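Local coordinates for protein phosphomethylpyrimidine kinase (Pyrococcus furiosus, PDB 2PB9) that probably phosphorylates hydroxymethylpyrimidine and its monophosphate, and, through the C-terminal ThiN domain present here, joins pyrimidine and thiazole units into thiamine phosphate, at residues T13-E18 with E178-I183; W141-A146 with L170-N175. All coordinates share one frame; numbering follows the deposited sequence.

How the contacts relate
Both contacts lie in the ThiN domain, on the two sides of its seven-stranded mixed sheet, with centres about 17 Å apart. Contact 1 pairs helix 5-21 with helix 176-185 over one face; contact 2 sets helix 138-149 against strand 168-173 from the other. Along the chain, both segments of contact 2 fall between those of contact 1, and strand 168-173 leads through a two-residue turn, R174 and N175, into helix 176-185. Within that strand V171 faces I183 and K182 of contact 1, with I183 CD1 4.0 Å from V171 CG1, while L170 and F172 point toward helix 138-149. This part of the sheet has helices packed on both faces, and contact 1 joins the domain's ends.

Contact 1: residues T13-E18 with E178-I183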
loop_
_atom_site.group_PDB
_atom_site.type_symbol
_atom_site.label_atom_id
_atom_site.label_comp_id
_atom_site.label_asym_id
_atom_site.label_seq_id
_atom_site.Cartn_x
_atom_site.Cartn_y
_atom_site.Cartn_z
ATOM N N THR A 13 -0.278 13.853 -34.844
ATOM C CA THR A 13 -1.660 14.255 -35.019
ATOM C C THR A 13 -2.431 13.209 -35.827
ATOM O O THR A 13 -3.622 13.010 -35.607
ATOM C CB THR A 13 -1.750 15.646 -35.702
ATOM O OG1 THR A 13 -1.305 16.656 -34.786
ATOM C CG2 THR A 13 -3.168 15.954 -36.125
ATOM N N ASN A 14 -1.762 12.533 -36.756
ATOM C CA ASN A 14 -2.441 11.511 -37.549
ATOM C C ASN A 14 -2.677 10.279 -36.690
ATOM O O ASN A 14 -3.795 9.755 -36.633
ATOM C CB ASN A 14 -1.612 11.097 -38.773
ATOM C CG ASN A 14 -1.517 12.192 -39.826
ATOM O OD1 ASN A 14 -2.516 12.831 -40.179
ATOM N ND2 ASN A 14 -0.309 12.404 -40.346
ATOM N N ALA A 15 -1.619 9.818 -36.028
ATOM C CA ALA A 15 -1.701 8.636 -35.174
ATOM C C ALA A 15 -2.830 8.792 -34.162
ATOM O O ALA A 15 -3.606 7.868 -33.940
ATOM C CB ALA A 15 -0.370 8.410 -34.456
ATOM N N VAL A 16 -2.916 9.966 -33.553
ATOM C CA VAL A 16 -3.957 10.248 -32.577
ATOM C C VAL A 16 -5.338 10.109 -33.220
ATOM O O VAL A 16 -6.278 9.608 -32.600
ATOM C CB VAL A 16 -3.798 11.679 -32.003
ATOM C CG1 VAL A 16 -4.971 12.021 -31.105
ATOM C CG2 VAL A 16 -2.492 11.784 -31.228
ATOM N N ARG A 17 -5.456 10.559 -34.465
ATOM C CA ARG A 17 -6.723 10.468 -35.167
ATOM C C ARG A 17 -7.007 8.996 -35.451
ATOM O O ARG A 17 -8.127 8.524 -35.278
ATOM C CB ARG A 17 -6.688 11.268 -36.475
ATOM C CG ARG A 17 -8.052 11.863 -36.840
ATOM C CD ARG A 17 -8.176 12.352 -38.292
ATOM N NE ARG A 17 -7.212 13.393 -38.664
ATOM C CZ ARG A 17 -5.980 13.155 -39.111
ATOM N NH1 ARG A 17 -5.547 11.902 -39.250
ATOM N NH2 ARG A 17 -5.179 14.169 -39.425
ATOM N N GLU A 18 -5.989 8.259 -35.871
ATOM C CA GLU A 18 -6.203 6.851 -36.141
ATOM C C GLU A 18 -6.416 6.071 -34.838
ATOM O O GLU A 18 -7.214 5.138 -34.781
ATOM C CB GLU A 18 -5.035 6.259 -36.935
ATOM C CG GLU A 18 -5.242 4.786 -37.258
ATOM C CD GLU A 18 -4.215 4.229 -38.228
ATOM O OE1 GLU A 18 -3.008 4.490 -38.044
ATOM O OE2 GLU A 18 -4.610 3.511 -39.171
ATOM N N GLU A 178 4.721 3.427 -35.548
ATOM C CA GLU A 178 5.144 2.150 -34.990
ATOM C C GLU A 178 4.451 1.863 -33.669
ATOM O O GLU A 178 4.071 0.722 -33.383
ATOM C CB GLU A 178 6.657 2.135 -34.813
ATOM C CG GLU A 178 7.375 1.893 -36.123
ATOM C CD GLU A 178 8.878 1.989 -35.997
ATOM O OE1 GLU A 178 9.422 1.506 -34.968
ATOM O OE2 GLU A 178 9.508 2.536 -36.938
ATOM N N VAL A 179 4.285 2.905 -32.865
ATOM C CA VAL A 179 3.624 2.749 -31.588
ATOM C C VAL A 179 2.208 2.279 -31.897
ATOM O O VAL A 179 1.772 1.217 -31.440
ATOM C CB VAL A 179 3.587 4.087 -30.804
ATOM C CG1 VAL A 179 2.714 3.946 -29.563
ATOM C CG2 VAL A 179 5.009 4.501 -30.399
ATOM N N LEU A 180 1.502 3.063 -32.704
ATOM C CA LEU A 180 0.139 2.716 -33.069
ATOM C C LEU A 180 0.024 1.301 -33.625
ATOM O O LEU A 180 -1.020 0.664 -33.495
ATOM C CB LEU A 180 -0.409 3.701 -34.092
ATOM C CG LEU A 180 -1.876 3.432 -34.416
ATOM C CD1 LEU A 180 -2.689 3.286 -33.135
ATOM C CD2 LEU A 180 -2.407 4.561 -35.259
ATOM N N GLU A 181 1.093 0.803 -34.238
ATOM C CA GLU A 181 1.048 -0.533 -34.805
ATOM C C GLU A 181 1.028 -1.601 -33.720
ATOM O O GLU A 181 0.347 -2.611 -33.864
ATOM C CB GLU A 181 2.217 -0.739 -35.771
ATOM C CG GLU A 181 2.182 0.253 -36.945
ATOM C CD GLU A 181 3.194 -0.046 -38.056
ATOM O OE1 GLU A 181 3.036 -1.084 -38.739
ATOM O OE2 GLU A 181 4.137 0.760 -38.251
ATOM N N LYS A 182 1.754 -1.383 -32.629
ATOM C CA LYS A 182 1.774 -2.355 -31.539
ATOM C C LYS A 182 0.379 -2.393 -30.925
ATOM O O LYS A 182 -0.130 -3.448 -30.554
ATOM C CB LYS A 182 2.768 -1.941 -30.447
ATOM C CG LYS A 182 4.192 -1.721 -30.890
ATOM C CD LYS A 182 5.021 -2.968 -30.739
ATOM C CE LYS A 182 6.444 -2.739 -31.227
ATOM N NZ LYS A 182 6.482 -2.344 -32.674
ATOM N N ILE A 183 -0.231 -1.221 -30.807
ATOM C CA ILE A 183 -1.558 -1.117 -30.226
ATOM C C ILE A 183 -2.562 -1.871 -31.080
ATOM O O ILE A 183 -3.407 -2.610 -30.563
ATOM C CB ILE A 183 -1.989 0.359 -30.099
ATOM C CG1 ILE A 183 -1.037 1.086 -29.148
ATOM C CG2 ILE A 183 -3.427 0.452 -29.598
ATOM C CD1 ILE A 183 -0.983 0.493 -27.747
#
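A15 and E18 of helix 5-21 meet L180 of helix 176-185, a helix-helix contact in the layer that covers one face of the mixed sheet of the ThiN domain. It joins the first and last helices of the chain. On the flank turned from this partner, N14 accepts from R17, one turn further on. R17 NH2 lies 3.1 Å from N14 OD1 with an N-H...O angle of 157°, and OD1 sits close to the guanidinium plane; NH1 adds a weak second bond to the same oxygen. The pair suits this outer side, since a long arginine can fold back one turn along the exposed surface to the short amide. A15 comes next, and its small side chain lets the backbones approach: its CA is 6.5 Å from L180 CA. The carbonyl A15 O is 3.8 Å from L180 CD2. A15 also rests on F35 of the sheet below, which V179 of the other helix touches too. E18 is amphipathic here: its chain runs extended, with CG anti to the backbone N (chi1 -179°), and this brings the methylenes alongside L180 and the carboxylate on to K184, with which OE2 forms a salt bridge. With an alanine here, K184 would probably lose its carboxylate mate and L180 part of its cover at the edge of the interface. L180, branched and apolar, suits the buried seam; its CG is likewise anti to the backbone N (chi1 -175°), which brings the branch point toward helix 5-21, and the second torsion then turns CD2 to A15. There L180 CD2 meets the methyl A15 CB at 4.4 Å.

Contact 2: residues W141-A146 with L170-N175; sequences WGIETA and LVFGRN
W141 O takes two bonds from T145: the backbone T145 N at 2.9 Å, as in any alpha helix, and the hydroxyl T145 OG1, also at 2.9 Å. These brace a turn of helix 138-149, which packs by its opposite flank on strand 168-173 in a helix-on-sheet contact of the ThiN domain. OG1 reaches W141 O from above the carbonyl plane, 43° out of it, and lies over the rim of one face of the W141 indole. Threonine suits this spot because its hydroxyl can fold back on its own helix.

The contact itself is wholly apolar and rests on I143. Its first two torsions, each near -58°, bring CD1 nearer the strand, although CB itself does not face it. I143 CD1 meets L170 CD1 at 4.1 Å, the two chains crossing at about a right angle. L170 and F172, two residues apart on the strand, point the same way and fill the buried layer with bulk. Helix 77-86 adds to this layer: A81, T84 and Y85 pack on I143, L78 touches L170, and the Y85 ring stacks with that of F172. The aromatic ring offers I143 its edge, and I143 CD1 lies near the ring plane, 4.3 Å from F172 CZ.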
loop_
_atom_site.group_PDB
_atom_site.type_symbol
_atom_site.label_atom_id
_atom_site.label_comp_id
_atom_site.label_asym_id
_atom_site.label_seq_id
_atom_site.Cartn_x
_atom_site.Cartn_y
_atom_site.Cartn_z
ATOM N N TRP A 141 13.741 6.937 -12.754
ATOM C CA TRP A 141 14.242 5.785 -12.013
ATOM C C TRP A 141 13.598 4.505 -12.547
ATOM O O TRP A 141 14.275 3.502 -12.806
ATOM C CB TRP A 141 13.906 5.893 -10.530
ATOM C CG TRP A 141 14.272 4.642 -9.787
ATOM C CD1 TRP A 141 15.500 4.320 -9.284
ATOM C CD2 TRP A 141 13.420 3.514 -9.513
ATOM N NE1 TRP A 141 15.467 3.069 -8.719
ATOM C CE2 TRP A 141 14.205 2.552 -8.844
ATOM C CE3 TRP A 141 12.072 3.226 -9.772
ATOM C CZ2 TRP A 141 13.688 1.317 -8.424
ATOM C CZ3 TRP A 141 11.555 1.992 -9.355
ATOM C CH2 TRP A 141 12.367 1.054 -8.688
ATOM N N GLY A 142 12.279 4.542 -12.691
ATOM C CA GLY A 142 11.566 3.386 -13.186
ATOM C C GLY A 142 12.054 2.930 -14.546
ATOM O O GLY A 142 12.382 1.754 -14.724
ATOM N N ILE A 143 12.114 3.860 -15.500
ATOM C CA ILE A 143 12.550 3.556 -16.861
ATOM C C ILE A 143 13.920 2.879 -16.897
ATOM O O ILE A 143 14.116 1.899 -17.608
ATOM C CB ILE A 143 12.584 4.841 -17.744
ATOM C CG1 ILE A 143 11.199 5.501 -17.767
ATOM C CG2 ILE A 143 13.008 4.495 -19.176
ATOM C CD1 ILE A 143 10.078 4.620 -18.280
ATOM N N GLU A 144 14.863 3.400 -16.122
ATOM C CA GLU A 144 16.204 2.830 -16.074
ATOM C C GLU A 144 16.183 1.447 -15.443
ATOM O O GLU A 144 16.784 0.506 -15.951
ATOM C CB GLU A 144 17.124 3.727 -15.259
ATOM C CG GLU A 144 17.280 5.117 -15.810
ATOM C CD GLU A 144 18.019 6.013 -14.851
ATOM O OE1 GLU A 144 19.117 5.607 -14.402
ATOM O OE2 GLU A 144 17.504 7.114 -14.546
ATOM N N THR A 145 15.497 1.341 -14.314
ATOM C CA THR A 145 15.389 0.075 -13.615
ATOM C C THR A 145 14.893 -0.963 -14.604
ATOM O O THR A 145 15.504 -2.013 -14.765
ATOM C CB THR A 145 14.408 0.202 -12.435
ATOM O OG1 THR A 145 14.996 1.027 -11.427
ATOM C CG2 THR A 145 14.073 -1.148 -11.849
ATOM N N ALA A 146 13.794 -0.642 -15.281
ATOM C CA ALA A 146 13.189 -1.533 -16.267
ATOM C C ALA A 146 14.112 -1.848 -17.447
ATOM O O ALA A 146 14.183 -2.989 -17.909
ATOM C CB ALA A 146 11.909 -0.923 -16.775
ATOM N N LEU A 170 3.440 1.102 -20.501
ATOM C CA LEU A 170 4.025 2.030 -21.455
ATOM C C LEU A 170 4.558 1.211 -22.635
ATOM O O LEU A 170 5.161 0.149 -22.458
ATOM C CB LEU A 170 5.170 2.813 -20.805
ATOM C CG LEU A 170 4.861 3.398 -19.423
ATOM C CD1 LEU A 170 6.093 4.090 -18.881
ATOM C CD2 LEU A 170 3.711 4.370 -19.505
ATOM N N VAL A 171 4.293 1.695 -23.840
ATOM C CA VAL A 171 4.762 1.037 -25.044
ATOM C C VAL A 171 5.460 2.086 -25.880
ATOM O O VAL A 171 4.905 3.155 -26.132
ATOM C CB VAL A 171 3.604 0.393 -25.836
ATOM C CG1 VAL A 171 2.344 1.203 -25.665
ATOM C CG2 VAL A 171 3.975 0.288 -27.308
ATOM N N PHE A 172 6.686 1.752 -26.323
ATOM C CA PHE A 172 7.528 2.688 -27.057
ATOM C C PHE A 172 7.677 2.254 -28.506
ATOM O O PHE A 172 7.584 1.105 -28.879
ATOM C CB PHE A 172 8.900 2.806 -26.395
ATOM C CG PHE A 172 8.835 3.084 -24.924
ATOM C CD1 PHE A 172 8.402 2.109 -24.042
ATOM C CD2 PHE A 172 9.205 4.320 -24.429
ATOM C CE1 PHE A 172 8.340 2.364 -22.685
ATOM C CE2 PHE A 172 9.145 4.582 -23.072
ATOM C CZ PHE A 172 8.713 3.602 -22.199
ATOM N N GLY A 173 7.988 3.287 -29.316
ATOM C CA GLY A 173 8.214 3.115 -30.735
ATOM C C GLY A 173 9.144 4.226 -31.177
ATOM O O GLY A 173 9.338 5.204 -30.452
ATOM N N ARG A 174 9.725 4.091 -32.359
ATOM C CA ARG A 174 10.629 5.113 -32.845
ATOM C C ARG A 174 9.854 6.302 -33.403
ATOM O O ARG A 174 10.395 7.395 -33.536
ATOM C CB ARG A 174 11.555 4.512 -33.895
ATOM C CG ARG A 174 12.311 3.309 -33.372
ATOM C CD ARG A 174 13.271 2.785 -34.402
ATOM N NE ARG A 174 12.606 2.486 -35.664
ATOM C CZ ARG A 174 13.256 2.236 -36.797
ATOM N NH1 ARG A 174 14.583 2.253 -36.810
ATOM N NH2 ARG A 174 12.585 1.981 -37.917
ATOM N N ASN A 175 8.586 6.083 -33.724
ATOM C CA ASN A 175 7.717 7.144 -34.230
ATOM C C ASN A 175 6.288 6.730 -33.879
ATOM O O ASN A 175 6.048 5.578 -33.515
ATOM C CB ASN A 175 7.879 7.303 -35.748
ATOM C CG ASN A 175 7.558 6.023 -36.512
ATOM O OD1 ASN A 175 6.418 5.557 -36.521
ATOM N ND2 ASN A 175 8.567 5.450 -37.152
#